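Local coordinates for kappa-carrageenase (Zobellia galactanivorans, PDB 5OCR), which probably hydrolyses kappa-carrageenan at its beta-1,4 linkages through this family 16 glycoside hydrolase domain of a longer protein, at residues 235-240 with 275-280; 104-109 with 201-206; 114-119 with 141-146. All coordinates share one frame; numbering follows the deposited sequence.

Follow the chain from the N terminus and contact 2 opens first, at 104-109 at the end of strand 100-107. Only a few residues later 114-119 begins contact 3, whose partner 141-146 comes back along the second strand of the same beta hairpin. That short loop is nested inside the much longer one that contact 2 closes at 201-206. Contact 1 follows in series: 235-240 starts after contact 2 is shut, and 275-280 completes it near the C-terminal end. Contacts 2 and 3 are pairings of neighbouring strands, whereas contact 1 joins facing layers of the jelly roll, meeting contact 3 through strand 233-241 and contact 2 through strand 273-285.

Contact 1: residues 235-240 with 275-280; sequences VTLSLG and MYVDYV. With MG (magnesium ion), chain F.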
# COMPACT_ATOMS: atom_id res chain seq x y z
N VAL A 235 -3.60 -9.27 0.80
CA VAL A 235 -2.54 -8.58 1.63
C VAL A 235 -1.43 -8.11 0.69
O VAL A 235 -0.89 -8.92 -0.06
CB VAL A 235 -1.94 -9.50 2.74
CG1 VAL A 235 -0.77 -8.76 3.51
CG2 VAL A 235 -3.08 -9.94 3.65
N THR A 236 -1.11 -6.80 0.69
CA THR A 236 -0.32 -6.21 -0.46
C THR A 236 0.84 -5.39 0.03
O THR A 236 0.62 -4.55 0.88
CB THR A 236 -1.22 -5.41 -1.39
OG1 THR A 236 -2.39 -6.25 -1.70
CG2 THR A 236 -0.44 -5.10 -2.73
N LEU A 237 2.04 -5.63 -0.50
CA LEU A 237 3.17 -4.67 -0.31
C LEU A 237 3.58 -4.22 -1.70
O LEU A 237 3.87 -5.08 -2.59
CB LEU A 237 4.32 -5.43 0.33
CG LEU A 237 4.13 -5.97 1.75
CD1 LEU A 237 5.01 -7.23 1.99
CD2 LEU A 237 4.45 -4.85 2.72
N SER A 238 3.62 -2.91 -1.94
CA SER A 238 3.99 -2.49 -3.30
C SER A 238 4.67 -1.11 -3.25
O SER A 238 4.49 -0.34 -2.29
CB SER A 238 2.75 -2.48 -4.14
OG SER A 238 1.81 -1.52 -3.65
N LEU A 239 5.37 -0.80 -4.34
CA LEU A 239 6.06 0.50 -4.47
C LEU A 239 5.33 1.29 -5.59
O LEU A 239 5.39 0.92 -6.78
CB LEU A 239 7.59 0.31 -4.74
CG LEU A 239 8.35 1.61 -4.83
CD1 LEU A 239 8.32 2.43 -3.51
CD2 LEU A 239 9.81 1.24 -5.18
N GLY A 240 4.59 2.33 -5.20
CA GLY A 240 3.79 3.10 -6.13
C GLY A 240 4.57 4.25 -6.72
O GLY A 240 5.63 4.63 -6.17
N MET A 275 12.09 0.08 -2.15
CA MET A 275 11.68 -0.17 -0.74
C MET A 275 12.15 -1.54 -0.29
O MET A 275 12.40 -2.42 -1.11
CB MET A 275 10.13 -0.05 -0.52
CG MET A 275 9.37 -1.11 -1.35
SD MET A 275 7.59 -0.93 -1.20
CE MET A 275 7.28 -1.53 0.45
N TYR A 276 12.20 -1.75 1.03
CA TYR A 276 12.69 -3.02 1.58
C TYR A 276 11.73 -3.52 2.63
O TYR A 276 11.20 -2.72 3.48
CB TYR A 276 14.07 -2.77 2.29
CG TYR A 276 15.06 -2.29 1.29
CD1 TYR A 276 15.82 -3.22 0.56
CD2 TYR A 276 15.26 -0.91 1.06
CE1 TYR A 276 16.76 -2.76 -0.41
CE2 TYR A 276 16.19 -0.46 0.08
CZ TYR A 276 16.91 -1.40 -0.63
OH TYR A 276 17.84 -0.96 -1.52
N VAL A 277 11.50 -4.82 2.66
CA VAL A 277 10.59 -5.38 3.63
C VAL A 277 11.31 -6.55 4.35
O VAL A 277 11.73 -7.54 3.69
CB VAL A 277 9.34 -5.93 2.92
CG1 VAL A 277 8.35 -6.46 3.97
CG2 VAL A 277 8.62 -4.89 2.02
N ASP A 278 11.39 -6.48 5.68
CA ASP A 278 11.99 -7.55 6.45
C ASP A 278 10.99 -8.64 6.69
O ASP A 278 11.36 -9.82 6.64
CB ASP A 278 12.53 -6.93 7.78
CG ASP A 278 13.43 -7.91 8.62
OD1 ASP A 278 13.89 -8.92 8.10
OD2 ASP A 278 13.53 -7.68 9.82
N TYR A 279 9.74 -8.34 6.95
CA TYR A 279 8.73 -9.44 7.07
C TYR A 279 7.35 -8.86 6.84
O TYR A 279 7.14 -7.63 6.91
CB TYR A 279 8.81 -10.12 8.47
CG TYR A 279 8.39 -9.25 9.65
CD1 TYR A 279 7.05 -8.82 9.84
CD2 TYR A 279 9.34 -8.87 10.57
CE1 TYR A 279 6.71 -8.04 10.95
CE2 TYR A 279 9.02 -8.07 11.66
CZ TYR A 279 7.69 -7.67 11.86
OH TYR A 279 7.33 -6.91 12.95
N VAL A 280 6.42 -9.78 6.56
CA VAL A 280 5.00 -9.50 6.62
C VAL A 280 4.40 -10.60 7.41
O VAL A 280 4.73 -11.81 7.23
CB VAL A 280 4.36 -9.30 5.25
CG1 VAL A 280 4.61 -10.55 4.33
CG2 VAL A 280 2.85 -9.00 5.42
MG MG F . 13.32 -11.12 7.06
O HOH W 1 14.86 -12.65 8.10
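Leu237 and Val277 meet in the apolar interior of the beta-jelly roll, where two facing layers of strands pack without a single hydrogen bond between these segments. The axes of 235-240 and 275-277 pass 8.4 Å apart and run nearly antiparallel, at 166°. The leucine and valine come tip to tip, with Leu237 CD1 4.0 Å from Val277 CG1. The same methyl also lies 3.9 Å from Val280 CB, reaching past the corner that the chain turns at Asp278. Val235 CG1 extends the row to Val280 CG2, at 4.1 Å.

At the other end Met275 leaves its backbone with CG between N and the carbonyl carbon (chi1 63°). Its side chain slides past Leu239, SD lying 3.8 Å from Leu239 CB and also 3.3 Å from Ser238 O, and the bend at chi3 (-73°) then sets the direction of CE. On the outer side of the corner, Asp278 grips a magnesium ion through both its O and OD1; Glu30 O, Gly66 O and a water also bind the metal. Strand 233-241 runs between strands 86-97 and 115-122, while strand 273-285 pairs with 67-74 and 100-107 in the opposing layer.

Contact 2: residues 104-109 with 201-206; sequences AKIQGA and HIYGCE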
# COMPACT_ATOMS: atom_id res chain seq x y z
N ALA A 104 3.85 -5.31 8.85
CA ALA A 104 5.03 -5.42 8.03
C ALA A 104 6.09 -4.52 8.54
O ALA A 104 5.82 -3.46 9.14
CB ALA A 104 4.61 -5.07 6.57
N LYS A 105 7.31 -5.00 8.42
CA LYS A 105 8.50 -4.17 8.80
C LYS A 105 9.17 -3.67 7.52
O LYS A 105 9.63 -4.47 6.64
CB LYS A 105 9.43 -5.00 9.74
CG LYS A 105 10.81 -4.30 10.07
CD LYS A 105 11.50 -5.27 11.03
CE LYS A 105 12.92 -4.84 11.26
NZ LYS A 105 13.45 -6.01 12.02
N ILE A 106 9.13 -2.36 7.36
CA ILE A 106 9.43 -1.74 6.05
C ILE A 106 10.39 -0.58 6.16
O ILE A 106 10.28 0.27 7.12
CB ILE A 106 8.08 -1.21 5.42
CG1 ILE A 106 7.09 -2.37 5.09
CG2 ILE A 106 8.41 -0.30 4.14
CD1 ILE A 106 5.66 -1.84 4.86
N GLN A 107 11.33 -0.51 5.21
CA GLN A 107 12.07 0.74 5.09
C GLN A 107 11.75 1.36 3.73
O GLN A 107 11.62 0.66 2.73
CB GLN A 107 13.58 0.36 5.09
CG GLN A 107 14.51 1.56 4.74
CD GLN A 107 15.98 1.27 5.04
OE1 GLN A 107 16.36 0.60 6.05
NE2 GLN A 107 16.84 1.68 4.11
N GLY A 108 11.65 2.68 3.73
CA GLY A 108 11.25 3.41 2.51
C GLY A 108 12.39 3.55 1.52
O GLY A 108 13.40 2.86 1.58
N ALA A 109 12.17 4.41 0.55
CA ALA A 109 13.05 4.52 -0.64
C ALA A 109 13.94 5.76 -0.62
O ALA A 109 13.51 6.90 -0.29
CB ALA A 109 12.17 4.55 -1.91
N HIS A 201 10.79 0.26 10.03
CA HIS A 201 9.84 0.40 11.14
C HIS A 201 8.70 -0.52 10.96
O HIS A 201 8.52 -1.11 9.89
CB HIS A 201 9.31 1.87 11.16
CG HIS A 201 10.43 2.84 11.41
ND1 HIS A 201 10.78 3.23 12.67
CD2 HIS A 201 11.31 3.44 10.54
CE1 HIS A 201 11.85 4.04 12.59
NE2 HIS A 201 12.16 4.18 11.26
N ILE A 202 7.86 -0.63 11.98
CA ILE A 202 6.80 -1.65 12.01
C ILE A 202 5.49 -0.98 11.81
O ILE A 202 5.13 -0.06 12.60
CB ILE A 202 6.76 -2.35 13.41
CG1 ILE A 202 8.13 -2.85 13.83
CG2 ILE A 202 5.71 -3.47 13.43
CD1 ILE A 202 8.78 -3.85 12.92
N TYR A 203 4.77 -1.44 10.78
CA TYR A 203 3.48 -0.84 10.43
C TYR A 203 2.43 -1.89 10.62
O TYR A 203 2.50 -2.97 9.99
CB TYR A 203 3.54 -0.28 8.97
CG TYR A 203 4.61 0.77 8.79
CD1 TYR A 203 4.37 2.12 9.20
CD2 TYR A 203 5.90 0.40 8.33
CE1 TYR A 203 5.35 3.03 9.01
CE2 TYR A 203 6.92 1.35 8.20
CZ TYR A 203 6.59 2.68 8.58
OH TYR A 203 7.47 3.69 8.46
N GLY A 204 1.44 -1.61 11.48
CA GLY A 204 0.43 -2.67 11.85
C GLY A 204 -0.95 -2.17 11.72
O GLY A 204 -1.20 -0.96 11.85
N CYS A 205 -1.89 -3.08 11.55
CA CYS A 205 -3.31 -2.70 11.50
C CYS A 205 -4.14 -3.84 12.09
O CYS A 205 -4.02 -5.03 11.59
CB CYS A 205 -3.76 -2.51 10.08
SG CYS A 205 -5.38 -1.74 9.89
N GLU A 206 -5.03 -3.48 12.99
CA GLU A 206 -5.97 -4.43 13.54
C GLU A 206 -7.35 -4.15 12.99
O GLU A 206 -7.83 -3.01 13.11
CB GLU A 206 -5.87 -4.30 15.08
CG GLU A 206 -6.78 -5.25 15.81
CD GLU A 206 -6.72 -4.98 17.31
OE1 GLU A 206 -5.77 -4.33 17.76
OE2 GLU A 206 -7.54 -5.56 18.09
O HOH W 2 9.94 2.99 7.38
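Ala104 and Tyr203 form a hydrogen-bonded pair between antiparallel strands of the jelly roll, and each donates to the other. Ala104 N reaches Tyr203 O at 2.9 Å. The return bond, Tyr203 N to Ala104 O, is 2.8 Å long and almost straight (173° at the hydrogen), arriving nearly along the C=O axis. Ile106 and His201 make the second such pair, with Ile106 N lying 2.9 Å from His201 O. Its counterpart, His201 N to Ile106 O at 3.0 Å, comes in from above the plane of the Ile106 carbonyl, 41° out of it.

Ile106 O has a second polar neighbour, a water 2.8 Å away that is also hydrogen-bonded to Tyr203 OH. With CG anti to the carbonyl carbon (chi1 -60°), the tyrosine side chain crosses that of Ile106 at about a right angle, and Ile106 CB sits 4.0 Å from Tyr203 CE2. A phenylalanine in place of Tyr203 would probably keep this packing but leave the water without its phenolic partner, freer to shift from Ile106 O.

Further polar groups find partners outside the two segments: His201 ND1 bonds to Asp217 OD2, and Ile202 N to Asp217 OD1. Lys105, extended throughout, brings NZ to a salt bridge with OD2 of the magnesium ligand Asp278. At the edge of the Tyr203 ring, in its plane, Ile106 O lies 3.7 Å from CE2.

Contact 3: residues 114-119 with 141-146; sequences GVCPSF and VVELQQ
Val141 lies over one face of the Phe119 ring, its CG2 4.2 Å from the ring centroid and 24° off the normal, a CH-pi contact shifted toward the rim. The two side chains run side by side, and Val141 CB comes within 3.5 Å of Phe119 CD2. With CG anti to the backbone N (chi1 174°), the phenylalanine is directed into the interior, where Leu237, Phe102 and Ile106 also touch it. The Gln145 side chain crosses Pro117 at about a right angle, and its amide OE1 lies 3.5 Å from Pro117 CG. Ala109 N bonds to this OE1, and NE2 to Gly112 O.

The backbone beneath is a classic beta bulge in an antiparallel hairpin: Val141 and Val142 both stand opposite Phe119. Phe119 O accepts from Val142 N at 3.1 Å and, weakly, from Val141 N at 126°. The bulge falls within the E-x-D-x-x-E signature of family 16, to which Asp140 and Glu143 belong. Beyond it Leu144 N reaches Pro117 O at 2.9 Å, a one-way bond, as proline has no N-H.

On the face of Ser118 and Glu143, Cys116 SG sits 3.6 Å from Glu143 CB, while Glu143 OE2 goes on to a salt bridge with Arg242 and a hydrogen bond to a glycerol, probably from the crystallisation liquor. Where the strands part, a water joins Gly114 N, 2.9 Å away, to Gln145 O.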
# COMPACT_ATOMS: atom_id res chain seq x y z
N GLY A 114 8.66 10.86 -5.01
CA GLY A 114 8.47 10.29 -6.34
C GLY A 114 7.93 8.86 -6.37
O GLY A 114 7.54 8.37 -7.44
N VAL A 115 7.98 8.17 -5.21
CA VAL A 115 7.46 6.79 -5.10
C VAL A 115 6.72 6.72 -3.78
O VAL A 115 6.93 7.57 -2.92
CB VAL A 115 8.52 5.64 -5.20
CG1 VAL A 115 9.14 5.64 -6.63
CG2 VAL A 115 9.60 5.74 -4.07
N CYS A 116 5.95 5.66 -3.59
CA CYS A 116 5.17 5.51 -2.40
C CYS A 116 5.27 4.07 -1.92
O CYS A 116 4.54 3.18 -2.46
CB CYS A 116 3.69 5.89 -2.66
SG CYS A 116 2.68 5.60 -1.17
N PRO A 117 6.17 3.78 -1.00
CA PRO A 117 6.17 2.45 -0.39
C PRO A 117 4.90 2.24 0.44
O PRO A 117 4.55 3.14 1.24
CB PRO A 117 7.35 2.47 0.59
CG PRO A 117 8.27 3.60 0.11
CD PRO A 117 7.31 4.62 -0.54
N SER A 118 4.20 1.13 0.20
CA SER A 118 2.85 0.97 0.75
C SER A 118 2.63 -0.44 1.25
O SER A 118 3.23 -1.43 0.72
CB SER A 118 1.76 1.37 -0.27
OG SER A 118 1.65 0.41 -1.31
N PHE A 119 1.86 -0.54 2.35
CA PHE A 119 1.38 -1.87 2.81
C PHE A 119 -0.14 -1.69 2.89
O PHE A 119 -0.62 -0.74 3.54
CB PHE A 119 1.98 -2.09 4.23
CG PHE A 119 1.49 -3.32 4.93
CD1 PHE A 119 1.25 -4.57 4.22
CD2 PHE A 119 1.45 -3.35 6.35
CE1 PHE A 119 0.88 -5.70 4.96
CE2 PHE A 119 1.09 -4.50 7.05
CZ PHE A 119 0.80 -5.69 6.35
N VAL A 141 -2.60 0.25 5.27
CA VAL A 141 -1.96 0.21 6.55
C VAL A 141 -0.93 1.32 6.69
O VAL A 141 -0.86 1.99 7.74
CB VAL A 141 -1.27 -1.14 6.77
CG1 VAL A 141 -0.58 -1.08 8.19
CG2 VAL A 141 -2.31 -2.26 6.56
N VAL A 142 -0.18 1.59 5.60
CA VAL A 142 0.61 2.81 5.53
C VAL A 142 0.96 3.13 4.10
O VAL A 142 1.10 2.23 3.20
CB VAL A 142 1.91 2.71 6.34
CG1 VAL A 142 2.97 1.85 5.69
CG2 VAL A 142 2.45 4.12 6.58
N GLU A 143 0.98 4.43 3.82
CA GLU A 143 1.51 4.97 2.56
C GLU A 143 2.62 5.89 3.01
O GLU A 143 2.33 6.90 3.61
CB GLU A 143 0.50 5.73 1.75
CG GLU A 143 -0.35 4.75 0.93
CD GLU A 143 -1.34 5.56 0.11
OE1 GLU A 143 -2.08 6.42 0.73
OE2 GLU A 143 -1.43 5.34 -1.13
N LEU A 144 3.85 5.58 2.65
CA LEU A 144 4.99 6.42 3.00
C LEU A 144 5.39 7.39 1.89
O LEU A 144 5.18 7.06 0.72
CB LEU A 144 6.19 5.52 3.31
CG LEU A 144 6.08 4.54 4.49
CD1 LEU A 144 7.36 3.72 4.70
CD2 LEU A 144 5.76 5.35 5.76
N GLN A 145 6.05 8.52 2.23
CA GLN A 145 6.70 9.41 1.28
C GLN A 145 5.85 9.89 0.14
O GLN A 145 6.37 10.13 -0.90
CB GLN A 145 8.02 8.79 0.69
CG GLN A 145 8.96 8.24 1.66
CD GLN A 145 9.94 7.28 0.93
OE1 GLN A 145 10.21 6.25 1.41
NE2 GLN A 145 10.53 7.73 -0.20
N GLN A 146 4.53 10.07 0.34
CA GLN A 146 3.64 10.53 -0.72
C GLN A 146 3.74 11.98 -0.97
O GLN A 146 3.38 12.45 -2.06
CB GLN A 146 2.15 10.36 -0.32
CG GLN A 146 1.75 8.99 -0.47
CD GLN A 146 0.27 8.85 -0.74
OE1 GLN A 146 -0.07 8.39 -1.78
NE2 GLN A 146 -0.57 9.06 0.29
O HOH W 3 6.25 10.94 -3.47